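Local coordinates for protein Cj0977 (Campylobacter jejuni, PDB 3BNV) that is a sigma28-regulated, nonflagellar virulence protein with a hot-dog fold, at the interface of chains A and B. Sequence-based numbering; all coordinates share one arbitrary frame. Chains: chain A/B, Cj0977.

Contact 1: the interface of chains A and B. Residues chain A 71, 89-92; chain B 92-96.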
loop_
_atom_site.group_PDB
_atom_site.type_symbol
_atom_site.label_atom_id
_atom_site.label_comp_id
_atom_site.label_asym_id
_atom_site.label_seq_id
_atom_site.Cartn_x
_atom_site.Cartn_y
_atom_site.Cartn_z
ATOM N N PHE A 71 -1.157 -2.065 3.992
ATOM C CA PHE A 71 -0.577 -0.734 3.985
ATOM C C PHE A 71 -1.615 0.260 3.492
ATOM O O PHE A 71 -1.825 1.294 4.102
ATOM C CB PHE A 71 0.680 -0.650 3.129
ATOM C CG PHE A 71 1.308 0.746 3.087
ATOM C CD1 PHE A 71 0.980 1.649 2.098
ATOM C CD2 PHE A 71 2.229 1.147 4.048
ATOM C CE1 PHE A 71 1.570 2.917 2.066
ATOM C CE2 PHE A 71 2.786 2.417 4.019
ATOM C CZ PHE A 71 2.467 3.293 3.022
ATOM N N ILE A 89 0.799 11.469 2.035
ATOM C CA ILE A 89 1.815 10.897 2.922
ATOM C C ILE A 89 3.183 10.952 2.289
ATOM O O ILE A 89 3.293 10.830 1.076
ATOM C CB ILE A 89 1.456 9.510 3.428
ATOM C CG1 ILE A 89 1.684 8.441 2.371
ATOM C CG2 ILE A 89 0.030 9.512 3.943
ATOM C CD1 ILE A 89 1.374 7.025 2.861
ATOM N N ILE A 90 4.223 11.193 3.091
ATOM C CA ILE A 90 5.545 11.449 2.525
ATOM C C ILE A 90 6.565 10.460 2.966
ATOM O O ILE A 90 7.682 10.445 2.455
ATOM C CB ILE A 90 6.058 12.800 2.903
ATOM C CG1 ILE A 90 6.026 12.963 4.416
ATOM C CG2 ILE A 90 5.278 13.856 2.185
ATOM C CD1 ILE A 90 6.917 14.037 4.896
ATOM N N GLY A 91 6.196 9.636 3.935
ATOM C CA GLY A 91 7.116 8.635 4.460
ATOM C C GLY A 91 6.401 7.635 5.334
ATOM O O GLY A 91 5.365 7.960 5.925
ATOM N N SER A 92 6.942 6.416 5.429
ATOM C CA SER A 92 6.398 5.422 6.370
ATOM C C SER A 92 7.429 4.419 6.858
ATOM O O SER A 92 8.446 4.155 6.193
ATOM C CB SER A 92 5.183 4.687 5.782
ATOM O OG SER A 92 5.466 4.271 4.465
ATOM N N SER B 92 8.922 -2.442 6.173
ATOM C CA SER B 92 9.381 -1.508 5.137
ATOM C C SER B 92 9.682 -0.143 5.694
ATOM O O SER B 92 9.151 0.237 6.746
ATOM C CB SER B 92 8.349 -1.365 4.010
ATOM O OG SER B 92 7.201 -0.655 4.450
ATOM N N LYS B 93 10.538 0.583 4.982
ATOM C CA LYS B 93 10.835 1.991 5.248
ATOM C C LYS B 93 10.765 2.722 3.910
ATOM O O LYS B 93 11.629 2.528 3.067
ATOM C CB LYS B 93 12.241 2.173 5.837
ATOM C CG LYS B 93 12.326 3.353 6.780
ATOM C CD LYS B 93 13.540 4.196 6.597
ATOM C CE LYS B 93 14.828 3.372 6.763
ATOM N NZ LYS B 93 16.069 4.153 6.416
ATOM N N CYS B 94 9.766 3.565 3.724
ATOM C CA CYS B 94 9.555 4.241 2.447
ATOM C C CYS B 94 9.625 5.755 2.534
ATOM O O CYS B 94 9.255 6.344 3.555
ATOM C CB CYS B 94 8.162 3.918 1.942
ATOM S SG CYS B 94 7.951 2.176 1.671
ATOM N N PHE B 95 10.060 6.377 1.445
ATOM C CA PHE B 95 9.896 7.806 1.297
ATOM C C PHE B 95 9.103 8.056 0.015
ATOM O O PHE B 95 9.387 7.468 -1.030
ATOM C CB PHE B 95 11.248 8.535 1.255
ATOM C CG PHE B 95 12.122 8.273 2.436
ATOM C CD1 PHE B 95 11.863 8.878 3.655
ATOM C CD2 PHE B 95 13.221 7.427 2.330
ATOM C CE1 PHE B 95 12.687 8.645 4.759
ATOM C CE2 PHE B 95 14.051 7.178 3.436
ATOM C CZ PHE B 95 13.789 7.796 4.650
ATOM N N PHE B 96 8.099 8.914 0.096
ATOM C CA PHE B 96 7.325 9.302 -1.081
ATOM C C PHE B 96 7.637 10.768 -1.362
ATOM O O PHE B 96 7.100 11.660 -0.691
ATOM C CB PHE B 96 5.803 9.161 -0.851
ATOM C CG PHE B 96 5.374 7.817 -0.348
ATOM C CD1 PHE B 96 5.505 7.490 0.998
ATOM C CD2 PHE B 96 4.832 6.867 -1.224
ATOM C CE1 PHE B 96 5.107 6.259 1.461
ATOM C CE2 PHE B 96 4.437 5.613 -0.769
ATOM C CZ PHE B 96 4.573 5.317 0.587
HETATM O O HOH W 1 6.623 1.868 5.223
#

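Contact 2: the interface of chains A and B. Residues chain A 60, 63-64, 99-100; chain B 87-88, 147-149.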
loop_
_atom_site.group_PDB
_atom_site.type_symbol
_atom_site.label_atom_id
_atom_site.label_comp_id
_atom_site.label_asym_id
_atom_site.label_seq_id
_atom_site.Cartn_x
_atom_site.Cartn_y
_atom_site.Cartn_z
ATOM N N ASP A 60 -2.083 -15.112 -4.114
ATOM C CA ASP A 60 -2.016 -16.464 -4.629
ATOM C C ASP A 60 -3.355 -17.207 -4.536
ATOM O O ASP A 60 -4.374 -16.633 -4.139
ATOM C CB ASP A 60 -0.875 -17.236 -3.967
ATOM C CG ASP A 60 -1.082 -17.462 -2.467
ATOM O OD1 ASP A 60 -2.235 -17.414 -1.972
ATOM O OD2 ASP A 60 -0.071 -17.715 -1.777
ATOM N N GLY A 63 -5.227 -17.968 -0.671
ATOM C CA GLY A 63 -5.908 -16.995 0.182
ATOM C C GLY A 63 -4.987 -16.003 0.858
ATOM O O GLY A 63 -5.405 -15.270 1.739
ATOM N N LEU A 64 -3.731 -15.961 0.448
ATOM C CA LEU A 64 -2.784 -15.059 1.054
ATOM C C LEU A 64 -3.032 -13.661 0.485
ATOM O O LEU A 64 -3.166 -13.482 -0.721
ATOM C CB LEU A 64 -1.358 -15.529 0.785
ATOM C CG LEU A 64 -0.207 -14.617 1.218
ATOM C CD1 LEU A 64 -0.051 -14.711 2.690
ATOM C CD2 LEU A 64 1.076 -15.045 0.492
ATOM N N PRO A 99 0.947 -12.246 7.847
ATOM C CA PRO A 99 0.112 -11.864 6.705
ATOM C C PRO A 99 -1.329 -12.181 6.970
ATOM O O PRO A 99 -1.631 -13.074 7.738
ATOM C CB PRO A 99 0.630 -12.766 5.602
ATOM C CG PRO A 99 1.042 -14.004 6.339
ATOM C CD PRO A 99 1.615 -13.545 7.644
ATOM N N LEU A 100 -2.224 -11.439 6.334
ATOM C CA LEU A 100 -3.655 -11.722 6.408
ATOM C C LEU A 100 -4.055 -12.897 5.522
ATOM O O LEU A 100 -3.355 -13.236 4.565
ATOM C CB LEU A 100 -4.469 -10.496 6.025
ATOM C CG LEU A 100 -4.748 -9.634 7.255
ATOM C CD1 LEU A 100 -3.471 -9.040 7.796
ATOM C CD2 LEU A 100 -5.723 -8.531 6.935
ATOM N N SER B 87 6.875 -16.365 -0.277
ATOM C CA SER B 87 7.495 -15.242 0.413
ATOM C C SER B 87 6.469 -14.226 0.857
ATOM O O SER B 87 5.333 -14.222 0.416
ATOM C CB SER B 87 8.550 -14.558 -0.472
ATOM O OG SER B 87 7.932 -13.972 -1.608
ATOM N N VAL B 88 6.896 -13.335 1.721
ATOM C CA VAL B 88 6.020 -12.349 2.278
ATOM C C VAL B 88 6.913 -11.202 2.667
ATOM O O VAL B 88 8.117 -11.393 2.819
ATOM C CB VAL B 88 5.323 -12.976 3.475
ATOM C CG1 VAL B 88 5.623 -12.263 4.777
ATOM C CG2 VAL B 88 3.864 -13.149 3.176
ATOM N N HIS B 147 4.477 -22.718 2.317
ATOM C CA HIS B 147 3.616 -21.533 2.447
ATOM C C HIS B 147 3.556 -21.033 3.903
ATOM O O HIS B 147 3.456 -21.855 4.825
ATOM C CB HIS B 147 2.206 -21.869 1.946
ATOM C CG HIS B 147 1.361 -20.665 1.675
ATOM N ND1 HIS B 147 0.575 -20.072 2.642
ATOM C CD2 HIS B 147 1.208 -19.917 0.557
ATOM C CE1 HIS B 147 -0.044 -19.026 2.126
ATOM N NE2 HIS B 147 0.320 -18.912 0.860
ATOM N N ILE B 148 3.588 -19.713 4.144
ATOM C CA ILE B 148 3.527 -19.255 5.551
ATOM C C ILE B 148 2.365 -19.905 6.298
ATOM O O ILE B 148 2.480 -20.194 7.479
ATOM C CB ILE B 148 3.360 -17.718 5.789
ATOM C CG1 ILE B 148 3.248 -16.947 4.504
ATOM C CG2 ILE B 148 4.395 -17.140 6.791
ATOM C CD1 ILE B 148 1.817 -16.626 4.222
ATOM N N PHE B 149 1.240 -20.116 5.627
ATOM C CA PHE B 149 0.025 -20.488 6.346
ATOM C C PHE B 149 0.117 -21.842 7.006
ATOM O O PHE B 149 -0.737 -22.212 7.802
ATOM C CB PHE B 149 -1.184 -20.422 5.431
ATOM C CG PHE B 149 -1.676 -19.029 5.205
ATOM C CD1 PHE B 149 -2.418 -18.711 4.084
ATOM C CD2 PHE B 149 -1.375 -18.032 6.123
ATOM C CE1 PHE B 149 -2.869 -17.439 3.886
ATOM C CE2 PHE B 149 -1.818 -16.767 5.929
ATOM C CZ PHE B 149 -2.566 -16.463 4.810
#

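Contact 1: the interface of chains A and B
B:Phe96 lays its ring against the backbone of A:Ile90 and A:Gly91, beside the seam where strand 87-96 of one hot-dog subunit pairs antiparallel with its own copy in the other. Edge-to-edge pairing of this kind is a familiar way for hot-dog folds to form dimers. CG of B:Phe96 stands anti to its own carbonyl carbon (chi1 -52°), which sends the ring across the partner strand and toward helix 67-82 of chain A. One rim of the ring, in its plane, meets the peptide link from A:Ile90 C to A:Gly91 N and then the hydroxyl OG of A:Ser92, 3.6 Å from CE1. Over one face comes A:Ile89, running alongside and pointing the same way, with CG1 above the plane but shifted toward the rim. At the far end the ring meets A:Phe71 tip to tip, CZ of A:Phe71 lying 3.8 Å from CZ of B:Phe96. The two ring planes are inclined by only about 24°, and the phenyls meet rim to rim without stacking. The A:Phe71 ring reaches out from its helix with CG anti to the backbone N (chi1 179°) and has CB of A:Ser92 at its edge. Backbone bonds close the seam: B:Phe96 N gives to A:Ile90 O at 2.8 Å. A:Ser92 and B:Cys94 exchange a reciprocal pair, A:Ser92 N to B:Cys94 O at 3.0 Å and B:Cys94 N to A:Ser92 O at 2.9 Å. The A:Ser92 hydroxyl also lies 3.7 Å from CB of B:Cys94. Water 1 joins the two copies of Ser92, lying 2.8 Å from A:Ser92 OG and 2.7 Å from B:Ser92 OG.

Contact 2: the interface of chains A and B
A:Leu64 and A:Pro99 receive B:Ile148 and B:Phe149, from the short 3-10 turn 148-150 near the C-terminus of chain B, in the tightly packed apolar part of this interface between hot-dog subunits. The B:Ile148 side chain crosses that of A:Leu64 at about a right angle, although the modelled separation of their CD1 methyls is too short to be trusted. B:Ile148 and A:Pro99 run antiparallel alongside each other, CD1 of B:Ile148 lying 3.5 Å from the ring carbon CG of A:Pro99. The same methyl sits over one face of the B:Phe149 ring, near the rim. That ring enters edge first: CE1 is 3.7 Å from A:Leu64 CA, CE2 is 4.0 Å from A:Pro99 CG, and A:Leu100 O lies in the ring plane off CZ.

The polar flank is sparser. CG of B:His147 is anti to the backbone N (chi1 -164°), which carries the ring out to meet A:Asp60 tip to tip, their planes 45° apart. B:His147 NE2 gives a bent hydrogen bond (143° at H) to the syn lone pair of A:Asp60 OD2 at 2.9 Å. Each partner is positioned from its own chain. A:Leu64 N bonds the other carboxylate oxygen, OD1, at 3.2 Å, while B:Phe149 N bonds B:His147 ND1 at 3.1 Å, helping to fix the rotation of the imidazole. Together the two imidazole bonds suggest a hydrogen on NE2, though hydrogens are not seen. On another margin the packing is looser, with B:Val88 CG2 4.1 Å from A:Pro99 CB.

In the fold, the chain A residues lie in loops, before helix 67-82 and after strand 87-96, while chain B supplies its C-terminal segment and the start of strand 87-96.

About 23 Å separates the centres of contact 1 and contact 2, yet both draw on strand 87-96: residues 90-92 of chain A pair with 94-96 of chain B in contact 1, and the first residues of the strand in chain B border contact 2. Helix 67-82 adds a side chain to contact 1, and the loop before it serves contact 2. Because the interface is two-fold symmetric, each contact has a twin with the chains exchanged. The C-terminal segment of each subunit thus clasps its partner at a distance from the strand seam, an arrangement consistent with a stable dimer, although the deposited assembly alone does not prove it.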